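Long-range contacts in 26S proteasome regulatory subunit rpn10 (Schizosaccharomyces pombe, PDB 2X5N), which protects ubiquitin chains against disassembly by deubiquitinating enzymes and so promotes protein degradation, as a regulatory subunit of the 26S proteasome: residues Gln107-Phe112 / Val136-Ile141; Ala4-Ile9 / Gln94-His99; Asp10-Met15 / Val113-Val118; Ile53-Pro58 / Pro79-Ala84. All blocks are in the same frame, centred on the assembly; numbering follows the deposited sequence.

Contact 1 of 4, residues Gln107-Phe112 / Val136-Ile141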
loop_
_atom_site.group_PDB
_atom_site.type_symbol
_atom_site.label_atom_id
_atom_site.label_comp_id
_atom_site.label_asym_id
_atom_site.label_seq_id
_atom_site.Cartn_x
_atom_site.Cartn_y
_atom_site.Cartn_z
ATOM N N GLN A 107 7.876 9.468 6.301
ATOM C CA GLN A 107 6.680 8.650 6.431
ATOM C C GLN A 107 6.055 8.368 5.075
ATOM O O GLN A 107 5.844 9.280 4.274
ATOM C CB GLN A 107 5.669 9.347 7.327
ATOM C CG GLN A 107 6.207 9.671 8.737
ATOM C CD GLN A 107 5.142 10.338 9.577
ATOM O OE1 GLN A 107 4.212 9.688 10.003
ATOM N NE2 GLN A 107 5.258 11.633 9.790
ATOM N N ARG A 108 5.776 7.080 4.825
ATOM C CA ARG A 108 5.182 6.682 3.552
ATOM C C ARG A 108 4.141 5.591 3.771
ATOM O O ARG A 108 4.306 4.711 4.617
ATOM C CB ARG A 108 6.258 6.179 2.576
ATOM C CG ARG A 108 5.709 5.701 1.205
ATOM C CD ARG A 108 6.836 5.307 0.225
ATOM N NE ARG A 108 7.591 6.492 -0.152
ATOM C CZ ARG A 108 7.216 7.373 -1.064
ATOM N NH1 ARG A 108 6.172 7.153 -1.843
ATOM N NH2 ARG A 108 7.910 8.484 -1.200
ATOM N N ILE A 109 3.105 5.633 2.946
ATOM C CA ILE A 109 2.107 4.580 2.835
ATOM C C ILE A 109 2.159 4.018 1.423
ATOM O O ILE A 109 2.194 4.775 0.463
ATOM C CB ILE A 109 0.684 5.144 3.105
ATOM C CG1 ILE A 109 0.616 5.621 4.555
ATOM C CG2 ILE A 109 -0.376 4.090 2.773
ATOM C CD1 ILE A 109 -0.651 6.374 4.881
ATOM N N VAL A 110 2.155 2.687 1.292
ATOM C CA VAL A 110 1.942 2.025 -0.012
ATOM C C VAL A 110 0.674 1.196 0.129
ATOM O O VAL A 110 0.648 0.289 0.940
ATOM C CB VAL A 110 3.133 1.138 -0.434
ATOM C CG1 VAL A 110 2.815 0.438 -1.744
ATOM C CG2 VAL A 110 4.363 2.002 -0.593
ATOM N N ALA A 111 -0.377 1.554 -0.605
ATOM C CA ALA A 111 -1.667 0.915 -0.451
ATOM C C ALA A 111 -2.134 0.272 -1.744
ATOM O O ALA A 111 -2.067 0.886 -2.817
ATOM C CB ALA A 111 -2.720 1.935 -0.003
ATOM N N PHE A 112 -2.677 -0.927 -1.616
ATOM C CA PHE A 112 -3.335 -1.616 -2.706
ATOM C C PHE A 112 -4.836 -1.354 -2.653
ATOM O O PHE A 112 -5.445 -1.422 -1.590
ATOM C CB PHE A 112 -3.122 -3.115 -2.583
ATOM C CG PHE A 112 -1.715 -3.571 -2.812
ATOM C CD1 PHE A 112 -1.337 -4.107 -4.037
ATOM C CD2 PHE A 112 -0.763 -3.484 -1.796
ATOM C CE1 PHE A 112 -0.051 -4.572 -4.244
ATOM C CE2 PHE A 112 0.527 -3.946 -2.005
ATOM C CZ PHE A 112 0.879 -4.503 -3.225
ATOM N N VAL A 136 3.274 13.028 4.742
ATOM C CA VAL A 136 3.112 11.620 4.473
ATOM C C VAL A 136 3.003 11.345 2.994
ATOM O O VAL A 136 2.037 11.816 2.406
ATOM C CB VAL A 136 2.005 10.950 5.306
ATOM C CG1 VAL A 136 1.993 9.467 5.108
ATOM C CG2 VAL A 136 2.133 11.322 6.774
ATOM N N ALA A 137 3.967 10.656 2.407
ATOM C CA ALA A 137 3.898 10.273 1.006
ATOM C C ALA A 137 3.028 9.045 0.849
ATOM O O ALA A 137 2.861 8.268 1.790
ATOM C CB ALA A 137 5.281 9.975 0.488
ATOM N N ILE A 138 2.472 8.870 -0.341
ATOM C CA ILE A 138 1.640 7.712 -0.595
ATOM C C ILE A 138 1.776 7.257 -2.042
ATOM O O ILE A 138 1.807 8.073 -2.972
ATOM C CB ILE A 138 0.172 7.972 -0.214
ATOM C CG1 ILE A 138 -0.683 6.717 -0.467
ATOM C CG2 ILE A 138 -0.371 9.212 -0.927
ATOM C CD1 ILE A 138 -1.925 6.633 0.364
ATOM N N ASP A 139 1.862 5.945 -2.193
ATOM C CA ASP A 139 1.750 5.263 -3.469
ATOM C C ASP A 139 0.524 4.369 -3.420
ATOM O O ASP A 139 0.261 3.709 -2.420
ATOM C CB ASP A 139 2.985 4.415 -3.742
ATOM C CG ASP A 139 4.235 5.217 -3.690
ATOM O OD1 ASP A 139 4.265 6.294 -4.324
ATOM O OD2 ASP A 139 5.185 4.770 -3.018
ATOM N N ILE A 140 -0.219 4.352 -4.512
ATOM C CA ILE A 140 -1.377 3.474 -4.623
ATOM C C ILE A 140 -1.195 2.557 -5.811
ATOM O O ILE A 140 -0.871 3.009 -6.901
ATOM C CB ILE A 140 -2.670 4.264 -4.802
ATOM C CG1 ILE A 140 -2.952 5.101 -3.546
ATOM C CG2 ILE A 140 -3.827 3.344 -5.102
ATOM C CD1 ILE A 140 -4.132 6.045 -3.684
ATOM N N ILE A 141 -1.405 1.265 -5.580
ATOM C CA ILE A 141 -1.407 0.242 -6.635
ATOM C C ILE A 141 -2.878 -0.095 -6.835
ATOM O O ILE A 141 -3.505 -0.676 -5.960
ATOM C CB ILE A 141 -0.618 -0.996 -6.216
ATOM C CG1 ILE A 141 0.855 -0.621 -5.991
ATOM C CG2 ILE A 141 -0.758 -2.080 -7.281
ATOM C CD1 ILE A 141 1.644 -1.606 -5.130
#
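Residues Gln107-Phe112 and Val136-Ile141 belong to the paired parallel strands 106-113 and 136-143 of a beta-alpha-beta unit whose connection carries helix 121-133. Between Gln107 and Ile141 five backbone hydrogen bonds alternate in direction; the bond from Ala111 N to Asp139 O, 2.9 Å, is nearly straight at 169°. CA-H...O contacts fill in between, such as Ile138 CA to Ile109 O at 3.2 Å.

The face bearing Arg108, Val110 and Phe112 carries the polar pair. Arg108 leans across to the neighbouring strand, its chain bent at chi3 (-68°), and its NH1 forms a salt bridge with Asp139 OD2 at 2.8 Å, a bent hydrogen bond that meets the oxygen from above the carboxylate plane although the flat groups are 16° apart. Ala137 CB lies against one guanidinium face, 3.5 Å from Arg108 NH2. The charges have further partners: Asp139 OD1 bonds to His166 ND1, while Arg108 NE pairs with Glu3 and Arg108 NH1 also reaches Ser164 O. This network probably offsets the cost of burying the carboxylate. At the far end Ile141 CD1 sits over one face of the Phe112 ring, offset toward the rim, in a CH-pi contact 3.8 Å from the ring centroid.

On the opposite face the contact is largely hydrocarbon. Ile109 CG2 meets Ile138 CD1 at 3.8 Å, and Ile109 CD1 meets Val136 CG1 at 4.1 Å. Helices 86-98 and 151-159 pack on this side, helix 24-42 on the other. A parallel strand pair in a sheet flanked by helices on both faces belongs to the Rossmann-like von Willebrand factor A fold.

Contact 2 of 4, residues Ala4-Ile9 / Gln94-His99; sequences ATMILI and QLALKH
Met6 and Leu97 make the closest side-chain contact between strand 3-9 and helix 86-98, a helix-on-sheet packing of the von Willebrand factor A fold. The two side chains slide past each other in opposite directions, with Met6 CG 3.6 Å from Leu97 CG. Leu97 CD2 reaches farther toward the start of the strand, where it lies 3.8 Å from Ala4 CB and 3.5 Å from Ala4 O. The isobutyl group thus fits against both a methyl and the strand backbone. An alanine at Leu97 would remove both methyl branches and CG, and would probably leave a gap beside Met6 CG and Ala4 CB.

Met6 also meets the helix at its far end. Its chain bends at chi2 and again at chi3 (-60°), which leaves CE beside Ala96 CB at 4.2 Å, with SD about as near.

Around this shell the two elements are held by others. The short segments run in roughly opposite directions, at 148°, with axes 9.0 Å apart. Backbone bonds from Ala4 and Met6 to Arg108 fix the strand against its neighbour, and Leu97 packs on Gln107 of that same strand. Thr5 points away from this helix, its side chain resting on Lys39 of helix 24-42. On the helix, Gln94 OE1 is tied to Asn134 ND2, and Leu97 O accepts from Arg100 NH1.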
loop_
_atom_site.group_PDB
_atom_site.type_symbol
_atom_site.label_atom_id
_atom_site.label_comp_id
_atom_site.label_asym_id
_atom_site.label_seq_id
_atom_site.Cartn_x
_atom_site.Cartn_y
_atom_site.Cartn_z
ATOM N N ALA A 4 10.071 5.119 6.840
ATOM C CA ALA A 4 9.221 4.070 7.380
ATOM C C ALA A 4 8.014 3.966 6.482
ATOM O O ALA A 4 7.378 4.985 6.166
ATOM C CB ALA A 4 8.750 4.463 8.773
ATOM N N THR A 5 7.657 2.750 6.096
ATOM C CA THR A 5 6.579 2.543 5.138
ATOM C C THR A 5 5.554 1.595 5.712
ATOM O O THR A 5 5.886 0.473 6.109
ATOM C CB THR A 5 7.115 1.931 3.823
ATOM O OG1 THR A 5 8.131 2.770 3.263
ATOM C CG2 THR A 5 6.031 1.755 2.781
ATOM N N MET A 6 4.302 2.043 5.744
ATOM C CA MET A 6 3.195 1.150 6.046
ATOM C C MET A 6 2.624 0.638 4.736
ATOM O O MET A 6 2.209 1.438 3.889
ATOM C CB MET A 6 2.096 1.844 6.847
ATOM C CG MET A 6 2.482 2.220 8.278
ATOM S SD MET A 6 2.946 0.834 9.314
ATOM C CE MET A 6 1.527 -0.135 9.310
ATOM N N ILE A 7 2.627 -0.682 4.581
ATOM C CA ILE A 7 2.083 -1.355 3.414
ATOM C C ILE A 7 0.681 -1.860 3.763
ATOM O O ILE A 7 0.507 -2.594 4.713
ATOM C CB ILE A 7 3.004 -2.509 2.918
ATOM C CG1 ILE A 7 4.410 -1.961 2.589
ATOM C CG2 ILE A 7 2.368 -3.135 1.714
ATOM C CD1 ILE A 7 5.470 -2.990 2.329
ATOM N N LEU A 8 -0.302 -1.403 2.994
ATOM C CA LEU A 8 -1.703 -1.665 3.240
ATOM C C LEU A 8 -2.230 -2.591 2.159
ATOM O O LEU A 8 -2.258 -2.228 0.970
ATOM C CB LEU A 8 -2.508 -0.361 3.195
ATOM C CG LEU A 8 -2.562 0.452 4.496
ATOM C CD1 LEU A 8 -1.163 0.707 5.086
ATOM C CD2 LEU A 8 -3.269 1.781 4.269
ATOM N N ILE A 9 -2.648 -3.780 2.572
ATOM C CA ILE A 9 -3.186 -4.774 1.642
ATOM C C ILE A 9 -4.702 -4.770 1.691
ATOM O O ILE A 9 -5.316 -4.570 2.741
ATOM C CB ILE A 9 -2.629 -6.201 1.886
ATOM C CG1 ILE A 9 -2.919 -6.748 3.296
ATOM C CG2 ILE A 9 -1.132 -6.205 1.572
ATOM C CD1 ILE A 9 -2.580 -8.184 3.409
ATOM N N GLN A 94 -1.450 6.390 9.301
ATOM C CA GLN A 94 -0.778 7.585 9.806
ATOM C C GLN A 94 -0.580 7.541 11.320
ATOM O O GLN A 94 0.468 7.956 11.828
ATOM C CB GLN A 94 -1.550 8.826 9.406
ATOM C CG GLN A 94 -1.393 9.102 7.915
ATOM C CD GLN A 94 -2.178 10.304 7.497
ATOM O OE1 GLN A 94 -1.771 11.451 7.753
ATOM N NE2 GLN A 94 -3.309 10.076 6.835
ATOM N N LEU A 95 -1.582 7.056 12.047
ATOM C CA LEU A 95 -1.435 6.874 13.484
ATOM C C LEU A 95 -0.287 5.884 13.784
ATOM O O LEU A 95 0.557 6.138 14.644
ATOM C CB LEU A 95 -2.771 6.414 14.089
ATOM C CG LEU A 95 -2.780 6.020 15.576
ATOM C CD1 LEU A 95 -2.311 7.161 16.464
ATOM C CD2 LEU A 95 -4.162 5.579 15.981
ATOM N N ALA A 96 -0.230 4.778 13.052
ATOM C CA ALA A 96 0.826 3.794 13.244
ATOM C C ALA A 96 2.205 4.412 12.989
ATOM O O ALA A 96 3.154 4.165 13.753
ATOM C CB ALA A 96 0.577 2.605 12.350
ATOM N N LEU A 97 2.312 5.236 11.938
ATOM C CA LEU A 97 3.589 5.825 11.580
ATOM C C LEU A 97 4.101 6.791 12.648
ATOM O O LEU A 97 5.298 7.008 12.758
ATOM C CB LEU A 97 3.516 6.508 10.217
ATOM C CG LEU A 97 3.552 5.526 9.025
ATOM C CD1 LEU A 97 2.993 6.167 7.771
ATOM C CD2 LEU A 97 4.963 4.986 8.756
ATOM N N LYS A 98 3.201 7.347 13.449
ATOM C CA LYS A 98 3.611 8.193 14.577
ATOM C C LYS A 98 4.323 7.417 15.661
ATOM O O LYS A 98 5.020 8.002 16.491
ATOM C CB LYS A 98 2.391 8.856 15.232
ATOM C CG LYS A 98 1.708 9.849 14.350
ATOM C CD LYS A 98 0.657 10.681 15.074
ATOM C CE LYS A 98 -0.095 11.486 14.045
ATOM N NZ LYS A 98 -0.959 12.517 14.656
ATOM N N HIS A 99 4.116 6.111 15.699
ATOM C CA HIS A 99 4.738 5.285 16.712
ATOM C C HIS A 99 6.098 4.780 16.249
ATOM O O HIS A 99 6.739 4.018 16.960
ATOM C CB HIS A 99 3.847 4.084 17.088
ATOM C CG HIS A 99 2.539 4.464 17.721
ATOM N ND1 HIS A 99 1.347 3.853 17.388
ATOM C CD2 HIS A 99 2.234 5.387 18.665
ATOM C CE1 HIS A 99 0.366 4.384 18.097
ATOM N NE2 HIS A 99 0.877 5.317 18.880
#

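Contact 3 of 4, residues Asp10-Met15 / Val113-Val118; sequences DNSEWM and VGSPIV
Asp10 directs its carboxylate at the backbone N of Gly114 and the hydroxyl of Ser115, joining the loops that follow strands 3-9 and 106-113 of the von Willebrand factor A sheet. Asp10 and Ser12 match the opening of the DxSxS signature that in many relatives forms a metal-ion-dependent adhesion site; Trp14 stands where the second serine would be.

CG of Asp10 lies anti to the backbone N (chi1 -172°), and the two oxygens divide their work. OD2 faces the other loop: Gly114 N donates to it at 3.0 Å from the anti side, and Ser115 OG, in one of its two conformers, at 2.7 Å from the syn side. OD1 turns back on its own loop, accepting from Ser12 N at 2.9 Å in an Asx turn and from Ser12 OG as well. Ser12 OG in turn accepts from Trp14 N, giving an ST turn, so one hydroxyl links the carboxylate to the 3-10 segment 13-15. An alanine at Asp10 would remove both oxygens and would probably leave Gly114 N, Ser12 N and the Ser12 and Ser115 hydroxyls without these acceptors, and the polar link between the loops lost.

Nearer solvent, the Trp14 and Pro116 side chains cross at about a right angle, the proline laid over one face of the indole. Between these two contacts, Gly114 O comes 3.3 Å from Trp14 CB, and Met15 SD lies 3.7 Å from Gly114 CA. In that outer contact, a CH-pi one, Pro116 CD sits 3.3 Å from the centroid of Trp14's six-membered ring, 13° off its normal.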
loop_
_atom_site.group_PDB
_atom_site.type_symbol
_atom_site.label_atom_id
_atom_site.label_comp_id
_atom_site.label_asym_id
_atom_site.label_seq_id
_atom_site.Cartn_x
_atom_site.Cartn_y
_atom_site.Cartn_z
ATOM N N ASP A 10 -5.290 -4.962 0.523
ATOM C CA ASP A 10 -6.723 -5.111 0.385
ATOM C C ASP A 10 -7.053 -6.599 0.554
ATOM O O ASP A 10 -6.665 -7.434 -0.273
ATOM C CB ASP A 10 -7.156 -4.549 -0.977
ATOM C CG ASP A 10 -8.663 -4.475 -1.167
ATOM O OD1 ASP A 10 -9.413 -5.205 -0.483
ATOM O OD2 ASP A 10 -9.086 -3.677 -2.034
ATOM N N ASN A 11 -7.724 -6.923 1.655
ATOM C CA ASN A 11 -8.235 -8.286 1.885
ATOM C C ASN A 11 -9.759 -8.302 1.893
ATOM O O ASN A 11 -10.366 -9.078 2.639
ATOM C CB ASN A 11 -7.684 -8.888 3.176
ATOM C CG ASN A 11 -8.127 -8.136 4.401
ATOM O OD1 ASN A 11 -8.258 -6.918 4.370
ATOM N ND2 ASN A 11 -8.321 -8.855 5.512
ATOM N N SER A 12 -10.375 -7.464 1.047
ATOM C CA SER A 12 -11.827 -7.485 0.870
ATOM C C SER A 12 -12.271 -8.626 -0.038
ATOM O O SER A 12 -11.459 -9.267 -0.713
ATOM C CB SER A 12 -12.336 -6.162 0.292
ATOM O OG SER A 12 -12.077 -6.068 -1.092
ATOM N N GLU A 13 -13.585 -8.859 -0.076
ATOM C CA GLU A 13 -14.160 -9.897 -0.918
ATOM C C GLU A 13 -13.872 -9.655 -2.413
ATOM O O GLU A 13 -13.876 -10.596 -3.189
ATOM C CB GLU A 13 -15.662 -10.034 -0.678
ATOM C CG GLU A 13 -16.466 -8.798 -1.042
ATOM C CD GLU A 13 -17.882 -8.827 -0.539
ATOM O OE1 GLU A 13 -18.457 -9.922 -0.380
ATOM O OE2 GLU A 13 -18.434 -7.734 -0.312
ATOM N N TRP A 14 -13.582 -8.410 -2.787
ATOM C CA TRP A 14 -13.281 -8.086 -4.185
ATOM C C TRP A 14 -11.976 -8.742 -4.645
ATOM O O TRP A 14 -11.730 -8.889 -5.833
ATOM C CB TRP A 14 -13.197 -6.566 -4.356
ATOM C CG TRP A 14 -14.527 -5.917 -4.216
ATOM C CD1 TRP A 14 -15.218 -5.697 -3.060
ATOM C CD2 TRP A 14 -15.342 -5.446 -5.273
ATOM N NE1 TRP A 14 -16.417 -5.117 -3.342
ATOM C CE2 TRP A 14 -16.523 -4.951 -4.696
ATOM C CE3 TRP A 14 -15.185 -5.381 -6.655
ATOM C CZ2 TRP A 14 -17.547 -4.388 -5.458
ATOM C CZ3 TRP A 14 -16.209 -4.826 -7.413
ATOM C CH2 TRP A 14 -17.364 -4.341 -6.809
ATOM N N MET A 15 -11.138 -9.130 -3.698
ATOM C CA MET A 15 -9.821 -9.642 -4.003
ATOM C C MET A 15 -9.833 -11.157 -4.287
ATOM O O MET A 15 -8.811 -11.711 -4.619
ATOM C CB MET A 15 -8.857 -9.269 -2.860
ATOM C CG MET A 15 -8.751 -7.760 -2.661
ATOM S SD MET A 15 -7.981 -6.900 -4.068
ATOM C CE MET A 15 -6.255 -7.300 -3.822
ATOM N N VAL A 113 -5.425 -1.062 -3.811
ATOM C CA VAL A 113 -6.857 -0.904 -3.926
ATOM C C VAL A 113 -7.353 -1.792 -5.064
ATOM O O VAL A 113 -7.012 -1.587 -6.230
ATOM C CB VAL A 113 -7.227 0.566 -4.217
ATOM C CG1 VAL A 113 -8.752 0.692 -4.472
ATOM C CG2 VAL A 113 -6.776 1.466 -3.063
ATOM N N GLY A 114 -8.147 -2.795 -4.701
ATOM C CA GLY A 114 -8.772 -3.705 -5.657
ATOM C C GLY A 114 -10.265 -3.767 -5.466
ATOM O O GLY A 114 -10.920 -4.707 -5.921
ATOM N N SER A 115 -10.805 -2.719 -4.858
ATOM C CA SER A 115 -12.201 -2.658 -4.469
ATOM C C SER A 115 -12.687 -1.220 -4.604
ATOM O O SER A 115 -11.907 -0.281 -4.506
ATOM C CB SER A 115 -12.344 -3.072 -3.013
ATOM O OG SER A 115 -11.419 -2.336 -2.248
ATOM N N PRO A 116 -13.999 -1.030 -4.768
ATOM C CA PRO A 116 -14.537 0.321 -4.738
ATOM C C PRO A 116 -14.172 1.164 -3.542
ATOM O O PRO A 116 -14.250 0.645 -2.444
ATOM C CB PRO A 116 -16.021 0.172 -5.090
ATOM C CG PRO A 116 -16.150 -1.199 -5.641
ATOM C CD PRO A 116 -15.050 -2.032 -5.006
ATOM N N ILE A 117 -13.766 2.402 -3.714
ATOM C CA ILE A 117 -13.429 3.209 -2.543
ATOM C C ILE A 117 -14.699 3.699 -1.852
ATOM O O ILE A 117 -15.597 4.217 -2.493
ATOM C CB ILE A 117 -12.501 4.343 -2.925
ATOM C CG1 ILE A 117 -11.138 3.747 -3.280
ATOM C CG2 ILE A 117 -12.361 5.357 -1.783
ATOM C CD1 ILE A 117 -10.132 4.730 -3.790
ATOM N N VAL A 118 -14.786 3.537 -0.536
ATOM C CA VAL A 118 -16.017 3.876 0.151
ATOM C C VAL A 118 -16.192 5.403 0.233
ATOM O O VAL A 118 -17.290 5.893 0.073
ATOM C CB VAL A 118 -16.092 3.198 1.547
ATOM C CG1 VAL A 118 -14.951 3.653 2.443
ATOM C CG2 VAL A 118 -17.446 3.460 2.196
#

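Contact 4 of 4, residues Ile53-Pro58 / Pro79-Ala84; sequences IGDNSP and PVRGNA
Asn83 N donates to Asn56 OD1 at 2.9 Å, a nearly straight bond (167°) that reaches the oxygen from above the amide plane. A second bond joins the same two residues: Asn56 N gives its hydrogen to Asn83 O, also at 2.9 Å, in the carbonyl plane and on a lone pair. Asn56 therefore answers both the N-H and the C=O of Asn83, one with its side chain and the other with its backbone. CG of Asn56 stands beside its own backbone N (chi1 -46°).

What presents these groups is a type I' beta turn from Gly54 to Ser57, with Asp55 and Asn56 both at positive phi. Gly54 CA adds a CA-H...O contact to Asn83 O at 3.3 Å. Gly82 lies against the turn, also at positive phi, where a side chain would run into Asn56 ND2.

At the other end, Asp55 OD1 and Arg81 NH1 form a salt bridge of 3.0 Å. The carboxylate oxygen lies in the guanidinium plane, at its edge, although the two flat groups are turned 78° apart. Asp55 OD2 instead rests beside Pro79 CB, at 3.6 Å, while Asp55 N makes only a weak bond to Arg81 O. Asn11 ties in behind, its ND2 bonding to Pro79 O.

Neither loop is a strand or helix here, so directed polar bonds do much of the joining; with Arg81, Asn56 and Asn83 all exposed, water probably competes for these polar groups, and the contact relies on several bonds together.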
loop_
_atom_site.group_PDB
_atom_site.type_symbol
_atom_site.label_atom_id
_atom_site.label_comp_id
_atom_site.label_asym_id
_atom_site.label_seq_id
_atom_site.Cartn_x
_atom_site.Cartn_y
_atom_site.Cartn_z
ATOM N N ILE A 53 -6.827 -3.383 4.848
ATOM C CA ILE A 53 -7.907 -2.403 4.759
ATOM C C ILE A 53 -9.262 -3.041 4.520
ATOM O O ILE A 53 -10.262 -2.346 4.471
ATOM C CB ILE A 53 -7.646 -1.291 3.744
ATOM C CG1 ILE A 53 -7.631 -1.841 2.316
ATOM C CG2 ILE A 53 -6.339 -0.598 4.047
ATOM C CD1 ILE A 53 -7.745 -0.781 1.227
ATOM N N GLY A 54 -9.302 -4.364 4.470
ATOM C CA GLY A 54 -10.534 -5.073 4.194
ATOM C C GLY A 54 -11.054 -5.854 5.370
ATOM O O GLY A 54 -10.795 -5.518 6.552
ATOM N N ASP A 55 -11.863 -6.861 5.056
ATOM C CA ASP A 55 -12.555 -7.560 6.132
ATOM C C ASP A 55 -13.288 -6.642 7.094
ATOM O O ASP A 55 -13.267 -6.874 8.296
ATOM C CB ASP A 55 -11.760 -8.739 6.729
ATOM C CG ASP A 55 -12.574 -9.663 7.591
ATOM O OD1 ASP A 55 -13.809 -9.754 7.412
ATOM O OD2 ASP A 55 -11.915 -10.313 8.442
ATOM N N ASN A 56 -13.835 -5.550 6.563
ATOM C CA ASN A 56 -14.644 -4.675 7.390
ATOM C C ASN A 56 -14.002 -3.675 8.321
ATOM O O ASN A 56 -14.655 -2.807 8.869
ATOM C CB ASN A 56 -15.889 -5.349 7.979
ATOM C CG ASN A 56 -16.649 -6.144 6.968
ATOM O OD1 ASN A 56 -17.120 -5.601 5.966
ATOM N ND2 ASN A 56 -16.792 -7.448 7.220
ATOM N N SER A 57 -12.702 -3.825 8.516
ATOM C CA SER A 57 -12.021 -3.070 9.557
ATOM C C SER A 57 -10.529 -3.207 9.374
ATOM O O SER A 57 -9.980 -4.303 9.512
ATOM C CB SER A 57 -12.405 -3.577 10.955
ATOM O OG SER A 57 -11.783 -2.741 11.906
ATOM N N PRO A 58 -9.854 -2.108 9.064
ATOM C CA PRO A 58 -8.396 -2.155 8.988
ATOM C C PRO A 58 -7.649 -2.666 10.187
ATOM O O PRO A 58 -8.028 -2.254 11.288
ATOM C CB PRO A 58 -7.985 -0.766 8.516
ATOM C CG PRO A 58 -9.219 -0.179 7.925
ATOM C CD PRO A 58 -10.376 -0.793 8.674
ATOM N N PRO A 79 -8.322 -13.748 7.042
ATOM C CA PRO A 79 -9.510 -13.656 6.206
ATOM C C PRO A 79 -9.459 -12.774 4.987
ATOM O O PRO A 79 -8.938 -11.666 5.148
ATOM C CB PRO A 79 -10.665 -13.420 7.178
ATOM C CG PRO A 79 -10.067 -13.627 8.548
ATOM C CD PRO A 79 -8.603 -13.329 8.421
ATOM N N VAL A 80 -10.035 -13.183 3.866
ATOM C CA VAL A 80 -10.145 -12.356 2.680
ATOM C C VAL A 80 -11.637 -12.365 2.349
ATOM O O VAL A 80 -12.175 -13.373 1.890
ATOM C CB VAL A 80 -9.292 -12.905 1.518
ATOM C CG1 VAL A 80 -9.404 -11.972 0.323
ATOM C CG2 VAL A 80 -7.823 -13.022 1.938
ATOM N N ARG A 81 -12.312 -11.263 2.670
ATOM C CA ARG A 81 -13.772 -11.195 2.682
ATOM C C ARG A 81 -14.200 -9.794 3.097
ATOM O O ARG A 81 -13.372 -8.975 3.480
ATOM C CB ARG A 81 -14.340 -12.213 3.688
ATOM C CG ARG A 81 -13.950 -11.882 5.128
ATOM C CD ARG A 81 -14.517 -12.876 6.132
ATOM N NE ARG A 81 -15.968 -13.020 6.015
ATOM C CZ ARG A 81 -16.855 -12.155 6.490
ATOM N NH1 ARG A 81 -16.461 -11.053 7.120
ATOM N NH2 ARG A 81 -18.151 -12.398 6.329
ATOM N N GLY A 82 -15.497 -9.524 3.040
ATOM C CA GLY A 82 -15.993 -8.260 3.560
ATOM C C GLY A 82 -15.614 -7.017 2.773
ATOM O O GLY A 82 -15.153 -7.097 1.637
ATOM N N ASN A 83 -15.879 -5.864 3.376
ATOM C CA ASN A 83 -15.701 -4.570 2.731
ATOM C C ASN A 83 -14.335 -3.968 2.969
ATOM O O ASN A 83 -13.711 -4.197 4.011
ATOM C CB ASN A 83 -16.705 -3.553 3.296
ATOM C CG ASN A 83 -18.130 -3.960 3.083
ATOM O OD1 ASN A 83 -18.458 -4.537 2.070
ATOM N ND2 ASN A 83 -18.982 -3.668 4.048
ATOM N N ALA A 84 -13.891 -3.163 2.008
ATOM C CA ALA A 84 -12.674 -2.383 2.157
ATOM C C ALA A 84 -13.011 -1.014 2.719
ATOM O O ALA A 84 -14.012 -0.402 2.331
ATOM C CB ALA A 84 -11.991 -2.242 0.823
#

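Overall arrangement
The four contacts illustrate how one open sheet sorts its work: contacts 1 and 2 lie in the body, their centres 9 Å apart, and contacts 3 and 4 in the loops beyond the strand ends, 8 Å apart. Strands 3-9 and 106-113 are sheet neighbours and connect the groups, since each runs straight on into a segment of contact 3. Between the two pairs, centres are 16 to 19 Å apart. Along the chain, contact 4 is nested inside the loops closed by contacts 2 and 3, while contact 1 opens after contact 2 has closed. Distant sequence is thereby gathered into a single von Willebrand factor A domain.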